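Local coordinates for iron-regulated outer membrane protein (Neisseria meningitidis, PDB 4B7O) that probably carries iron, perhaps in siderophore-bound form, across the outer membrane as a TonB-dependent transporter of the meningococcus, at residues A[70-75]-A[87-92]; A[430-435]-A[523-528]. One frame throughout, in Å; residues are numbered along the deposited sequence.

In the fold
Followed from the N terminus, the chain first lays down strand 67-73 of the plug domain, passes through helices 74-77 and 85-88, and returns so that 87-92 meets 70-75. Contact 1 thus closes a short loop inside the plug, with 11 residues between its segments. After the remaining plug strands the barrel follows, and helix 423-434 stands in the long connection between barrel strands 376-391 and 441-455. Contact 2 closes a much wider loop of 87 residues, largely strand, bringing this helix onto strand 525-528. The two loops come one after the other without crossing. The centres of the two contacts lie about 46 Å apart, on opposite sides of the chain's centre: one binds the plug internally, the other joins two barrel loops.

Contact 1: A[70-75]-A[87-92]; sequences NIVTLQ and ELLKEE
Val72 turns both of its methyls against Leu88. CG1 lies 4.1 Å from Leu88 CG, while CG2 is 4.2 Å from Leu88 CD1, so the valine fork sits against the branched end of the leucine. The torsion explains the split: at chi1 58°, CG1 sits between the backbone N and the carbonyl carbon, whereas CG2 lies opposite the N. CG1 also reaches the neighbouring leucine, 4.1 Å from Leu89 CD2. Leu89 CD2 is also met by Ile71 CG2 at 4.2 Å, which makes it the shared meeting point of two side chains. All three pairs cross at about a right angle, and no hydrogen bond links the segments.

Within 87-92, Lys90 NZ forms a salt bridge to the syn lone pair of Glu87 OE1 at 2.9 Å. Leu89 to Glu92 make a type I turn, and Asp692 and Arg657 of barrel strands pair with its charged Lys90 and Glu91. Val147 of strand 144-150 touches both Val72 and Leu89. Ile71 and Val72 together face Val147 in a classic beta bulge, here on an outermost strand of the four-stranded sheet in the plug of a TonB-dependent receptor.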
loop_
_atom_site.group_PDB
_atom_site.type_symbol
_atom_site.label_atom_id
_atom_site.label_comp_id
_atom_site.label_asym_id
_atom_site.label_seq_id
_atom_site.Cartn_x
_atom_site.Cartn_y
_atom_site.Cartn_z
ATOM N N ASN A 70 7.909 12.502 0.791
ATOM C CA ASN A 70 7.129 13.354 1.699
ATOM C C ASN A 70 5.913 13.943 1.027
ATOM O O ASN A 70 5.643 15.115 1.175
ATOM C CB ASN A 70 7.971 14.471 2.293
ATOM C CG ASN A 70 9.182 13.960 3.062
ATOM O OD1 ASN A 70 9.376 12.746 3.229
ATOM N ND2 ASN A 70 10.016 14.897 3.528
ATOM N N ILE A 71 5.181 13.143 0.269
ATOM C CA ILE A 71 3.880 13.567 -0.168
ATOM C C ILE A 71 3.086 14.101 1.007
ATOM O O ILE A 71 2.402 15.099 0.911
ATOM C CB ILE A 71 3.094 12.420 -0.730
ATOM C CG1 ILE A 71 3.613 12.089 -2.091
ATOM C CG2 ILE A 71 1.649 12.829 -0.890
ATOM C CD1 ILE A 71 3.251 10.663 -2.391
ATOM N N VAL A 72 3.181 13.450 2.148
ATOM C CA VAL A 72 2.578 14.065 3.280
ATOM C C VAL A 72 3.505 13.993 4.466
ATOM O O VAL A 72 4.243 13.055 4.652
ATOM C CB VAL A 72 1.124 13.545 3.515
ATOM C CG1 VAL A 72 1.104 12.047 3.691
ATOM C CG2 VAL A 72 0.429 14.280 4.677
ATOM N N THR A 73 3.442 15.037 5.253
ATOM C CA THR A 73 4.366 15.285 6.313
ATOM C C THR A 73 3.504 15.458 7.558
ATOM O O THR A 73 2.295 15.723 7.444
ATOM C CB THR A 73 5.163 16.563 5.949
ATOM O OG1 THR A 73 6.530 16.403 6.292
ATOM C CG2 THR A 73 4.599 17.806 6.578
ATOM N N LEU A 74 4.117 15.293 8.731
ATOM C CA LEU A 74 3.389 15.282 9.981
ATOM C C LEU A 74 2.793 16.636 10.241
ATOM O O LEU A 74 1.628 16.741 10.609
ATOM C CB LEU A 74 4.259 14.837 11.157
ATOM C CG LEU A 74 3.499 14.574 12.476
ATOM C CD1 LEU A 74 2.401 13.535 12.317
ATOM C CD2 LEU A 74 4.422 14.133 13.601
ATOM N N GLN A 75 3.562 17.681 9.997
ATOM C CA GLN A 75 3.019 18.991 10.177
ATOM C C GLN A 75 1.824 19.203 9.214
ATOM O O GLN A 75 0.884 19.888 9.574
ATOM C CB GLN A 75 4.114 20.063 10.105
ATOM C CG GLN A 75 4.396 20.643 8.724
ATOM C CD GLN A 75 3.441 21.769 8.335
ATOM O OE1 GLN A 75 3.036 22.592 9.178
ATOM N NE2 GLN A 75 3.070 21.810 7.049
ATOM N N GLU A 87 -8.136 9.260 2.174
ATOM C CA GLU A 87 -8.414 10.680 2.173
ATOM C C GLU A 87 -7.125 11.478 2.163
ATOM O O GLU A 87 -7.037 12.458 1.496
ATOM C CB GLU A 87 -9.341 11.165 3.333
ATOM C CG GLU A 87 -10.801 10.682 3.241
ATOM C CD GLU A 87 -11.555 11.270 2.052
ATOM O OE1 GLU A 87 -11.317 12.432 1.722
ATOM O OE2 GLU A 87 -12.360 10.564 1.419
ATOM N N LEU A 88 -6.149 11.056 2.929
ATOM C CA LEU A 88 -4.900 11.769 3.019
ATOM C C LEU A 88 -4.226 11.995 1.667
ATOM O O LEU A 88 -3.583 13.038 1.462
ATOM C CB LEU A 88 -3.922 10.981 3.901
ATOM C CG LEU A 88 -2.919 11.804 4.669
ATOM C CD1 LEU A 88 -3.529 13.113 5.171
ATOM C CD2 LEU A 88 -2.398 10.996 5.844
ATOM N N LEU A 89 -4.295 10.993 0.782
ATOM C CA LEU A 89 -3.584 11.077 -0.470
ATOM C C LEU A 89 -4.590 11.307 -1.610
ATOM O O LEU A 89 -4.378 10.772 -2.737
ATOM C CB LEU A 89 -2.842 9.783 -0.731
ATOM C CG LEU A 89 -2.101 9.155 0.451
ATOM C CD1 LEU A 89 -1.813 7.718 0.111
ATOM C CD2 LEU A 89 -0.816 9.881 0.797
ATOM N N LYS A 90 -5.692 12.028 -1.338
ATOM C CA LYS A 90 -6.718 12.141 -2.357
ATOM C C LYS A 90 -6.346 13.066 -3.550
ATOM O O LYS A 90 -6.930 12.977 -4.639
ATOM C CB LYS A 90 -8.052 12.537 -1.776
ATOM C CG LYS A 90 -8.146 13.970 -1.309
ATOM C CD LYS A 90 -9.530 14.214 -0.701
ATOM C CE LYS A 90 -10.611 13.426 -1.466
ATOM N NZ LYS A 90 -12.005 13.437 -0.888
ATOM N N GLU A 91 -5.375 13.923 -3.321
ATOM C CA GLU A 91 -4.891 14.830 -4.325
ATOM C C GLU A 91 -3.817 14.217 -5.222
ATOM O O GLU A 91 -3.383 14.840 -6.169
ATOM C CB GLU A 91 -4.317 16.048 -3.640
ATOM C CG GLU A 91 -4.889 17.288 -4.245
ATOM C CD GLU A 91 -4.332 18.567 -3.644
ATOM O OE1 GLU A 91 -4.022 18.573 -2.407
ATOM O OE2 GLU A 91 -4.229 19.550 -4.439
ATOM N N GLU A 92 -3.350 13.028 -4.897
ATOM C CA GLU A 92 -2.430 12.323 -5.771
ATOM C C GLU A 92 -3.158 11.483 -6.826
ATOM O O GLU A 92 -3.720 10.453 -6.521
ATOM C CB GLU A 92 -1.467 11.483 -4.962
ATOM C CG GLU A 92 -0.623 10.560 -5.840
ATOM C CD GLU A 92 0.163 11.234 -6.993
ATOM O OE1 GLU A 92 0.993 12.128 -6.631
ATOM O OE2 GLU A 92 -0.037 10.837 -8.232
#

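Contact 2: A[430-435]-A[523-528]; sequences DLVHSY and RGIISI
Ile525 passes its CG1-CD1 arm over the CD2-CE2 rim of the Tyr435 ring, above the ring plane, and carries on to Val432. Its CG1 comes to 3.4 Å from Tyr435 CD2. Farther out, CD1 lies 4.0 Å from Tyr435 CB, near the root of the ring. The other branch, CG2, is on the same side of the ring but higher, 4.3 Å above the plane, and reaches farther in over the face, though still displaced toward the rim; the arm stays lower and just outside it. The tyrosine and isoleucine side chains pass each other at a slant.

At the tip of the arm, Ile525 CD1 touches Val432 CG1 at 3.5 Å, a snug approach for two methyls. Here the two side chains run antiparallel past one another. Ile525 holds CG1 beside its backbone N and opposite its carbonyl carbon (chi1 -56°), which sends the arm toward the helix end. Val432 answers with CG1 opposite its own N (chi1 -174°).

Tyr435 follows the last turn of helix 423-434, and its backbone N bonds to Val432 O at 2.8 Å. That bond ties together the two residues that receive the isoleucine. Val578 of strand 578-600 touches both Tyr435 and Ile525, and backbone bonds join Ile525 to Ala577 and Arg579. His474 adds a further neighbour to Ile525, and Phe399 packs on Val432.

Between these two segments the contact is apolar, with no hydrogen bond or salt bridge across it. One isoleucine makes every close approach, so what the helix end and strand 525-528 offer each other directly is van der Waals packing and burial of hydrocarbon.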
loop_
_atom_site.group_PDB
_atom_site.type_symbol
_atom_site.label_atom_id
_atom_site.label_comp_id
_atom_site.label_asym_id
_atom_site.label_seq_id
_atom_site.Cartn_x
_atom_site.Cartn_y
_atom_site.Cartn_z
ATOM N N ASP A 430 -10.963 -38.476 -2.802
ATOM C CA ASP A 430 -10.000 -39.475 -2.416
ATOM C C ASP A 430 -8.617 -38.861 -2.417
ATOM O O ASP A 430 -7.954 -38.828 -1.393
ATOM C CB ASP A 430 -10.083 -40.678 -3.360
ATOM C CG ASP A 430 -10.646 -41.907 -2.675
ATOM O OD1 ASP A 430 -9.940 -42.433 -1.766
ATOM O OD2 ASP A 430 -11.789 -42.320 -3.021
ATOM N N LEU A 431 -8.184 -38.330 -3.551
ATOM C CA LEU A 431 -6.847 -37.747 -3.597
ATOM C C LEU A 431 -6.582 -36.586 -2.568
ATOM O O LEU A 431 -5.525 -36.541 -1.916
ATOM C CB LEU A 431 -6.547 -37.289 -5.025
ATOM C CG LEU A 431 -5.094 -37.408 -5.465
ATOM C CD1 LEU A 431 -4.905 -36.548 -6.701
ATOM C CD2 LEU A 431 -4.076 -37.024 -4.390
ATOM N N VAL A 432 -7.507 -35.639 -2.434
ATOM C CA VAL A 432 -7.212 -34.468 -1.586
ATOM C C VAL A 432 -7.129 -34.892 -0.138
ATOM O O VAL A 432 -6.196 -34.469 0.553
ATOM C CB VAL A 432 -8.269 -33.368 -1.664
ATOM C CG1 VAL A 432 -7.793 -32.154 -0.868
ATOM C CG2 VAL A 432 -8.584 -33.029 -3.122
ATOM N N HIS A 433 -8.094 -35.747 0.295
ATOM C CA HIS A 433 -8.152 -36.299 1.697
ATOM C C HIS A 433 -6.888 -36.961 2.083
ATOM O O HIS A 433 -6.530 -36.993 3.271
ATOM C CB HIS A 433 -9.277 -37.289 1.906
ATOM C CG HIS A 433 -10.649 -36.719 1.658
ATOM N ND1 HIS A 433 -11.697 -37.487 1.344
ATOM C CD2 HIS A 433 -11.110 -35.406 1.651
ATOM C CE1 HIS A 433 -12.794 -36.716 1.159
ATOM N NE2 HIS A 433 -12.430 -35.440 1.341
ATOM N N SER A 434 -6.192 -37.472 1.063
ATOM C CA SER A 434 -4.969 -38.225 1.238
ATOM C C SER A 434 -3.839 -37.306 1.645
ATOM O O SER A 434 -2.894 -37.750 2.274
ATOM C CB SER A 434 -4.631 -38.978 -0.041
ATOM O OG SER A 434 -5.811 -39.087 -0.839
ATOM N N TYR A 435 -3.958 -36.016 1.334
ATOM C CA TYR A 435 -2.813 -35.095 1.468
ATOM C C TYR A 435 -2.440 -34.683 2.892
ATOM O O TYR A 435 -3.306 -34.450 3.728
ATOM C CB TYR A 435 -3.036 -33.848 0.619
ATOM C CG TYR A 435 -2.211 -33.794 -0.654
ATOM C CD1 TYR A 435 -0.815 -33.732 -0.603
ATOM C CD2 TYR A 435 -2.840 -33.773 -1.915
ATOM C CE1 TYR A 435 -0.071 -33.667 -1.775
ATOM C CE2 TYR A 435 -2.106 -33.711 -3.088
ATOM C CZ TYR A 435 -0.737 -33.647 -3.011
ATOM O OH TYR A 435 0.003 -33.599 -4.165
ATOM N N ARG A 523 -10.828 -26.499 0.221
ATOM C CA ARG A 523 -11.387 -26.270 -1.077
ATOM C C ARG A 523 -10.512 -26.837 -2.140
ATOM O O ARG A 523 -10.891 -26.839 -3.304
ATOM C CB ARG A 523 -11.617 -24.810 -1.295
ATOM C CG ARG A 523 -12.844 -24.281 -0.587
ATOM C CD ARG A 523 -13.614 -23.497 -1.642
ATOM N NE ARG A 523 -14.906 -23.005 -1.173
ATOM C CZ ARG A 523 -15.291 -21.736 -1.251
ATOM N NH1 ARG A 523 -14.477 -20.846 -1.815
ATOM N NH2 ARG A 523 -16.486 -21.370 -0.783
ATOM N N GLY A 524 -9.348 -27.347 -1.758
ATOM C CA GLY A 524 -8.517 -28.000 -2.747
ATOM C C GLY A 524 -7.058 -27.812 -2.468
ATOM O O GLY A 524 -6.684 -26.983 -1.627
ATOM N N ILE A 525 -6.220 -28.602 -3.142
ATOM C CA ILE A 525 -4.800 -28.445 -2.934
ATOM C C ILE A 525 -4.386 -27.337 -3.866
ATOM O O ILE A 525 -4.993 -27.171 -4.945
ATOM C CB ILE A 525 -3.986 -29.710 -3.231
ATOM C CG1 ILE A 525 -4.495 -30.885 -2.404
ATOM C CG2 ILE A 525 -2.535 -29.476 -2.856
ATOM C CD1 ILE A 525 -4.631 -30.576 -0.916
ATOM N N ILE A 526 -3.408 -26.552 -3.409
ATOM C CA ILE A 526 -2.841 -25.447 -4.175
ATOM C C ILE A 526 -1.353 -25.630 -4.192
ATOM O O ILE A 526 -0.649 -25.277 -3.226
ATOM C CB ILE A 526 -3.080 -24.080 -3.523
ATOM C CG1 ILE A 526 -4.582 -23.767 -3.381
ATOM C CG2 ILE A 526 -2.289 -23.028 -4.293
ATOM C CD1 ILE A 526 -5.372 -23.660 -4.672
ATOM N N SER A 527 -0.877 -26.165 -5.309
ATOM C CA SER A 527 0.541 -26.414 -5.497
ATOM C C SER A 527 1.256 -25.295 -6.340
ATOM O O SER A 527 0.698 -24.226 -6.636
ATOM C CB SER A 527 0.713 -27.812 -6.115
ATOM O OG SER A 527 2.029 -28.310 -5.883
ATOM N N ILE A 528 2.489 -25.557 -6.734
ATOM C CA ILE A 528 3.177 -24.701 -7.679
ATOM C C ILE A 528 3.803 -25.602 -8.742
ATOM O O ILE A 528 4.381 -26.630 -8.403
ATOM C CB ILE A 528 4.250 -23.898 -6.960
ATOM C CG1 ILE A 528 4.949 -22.922 -7.918
ATOM C CG2 ILE A 528 5.210 -24.824 -6.243
ATOM C CD1 ILE A 528 5.806 -21.897 -7.199
#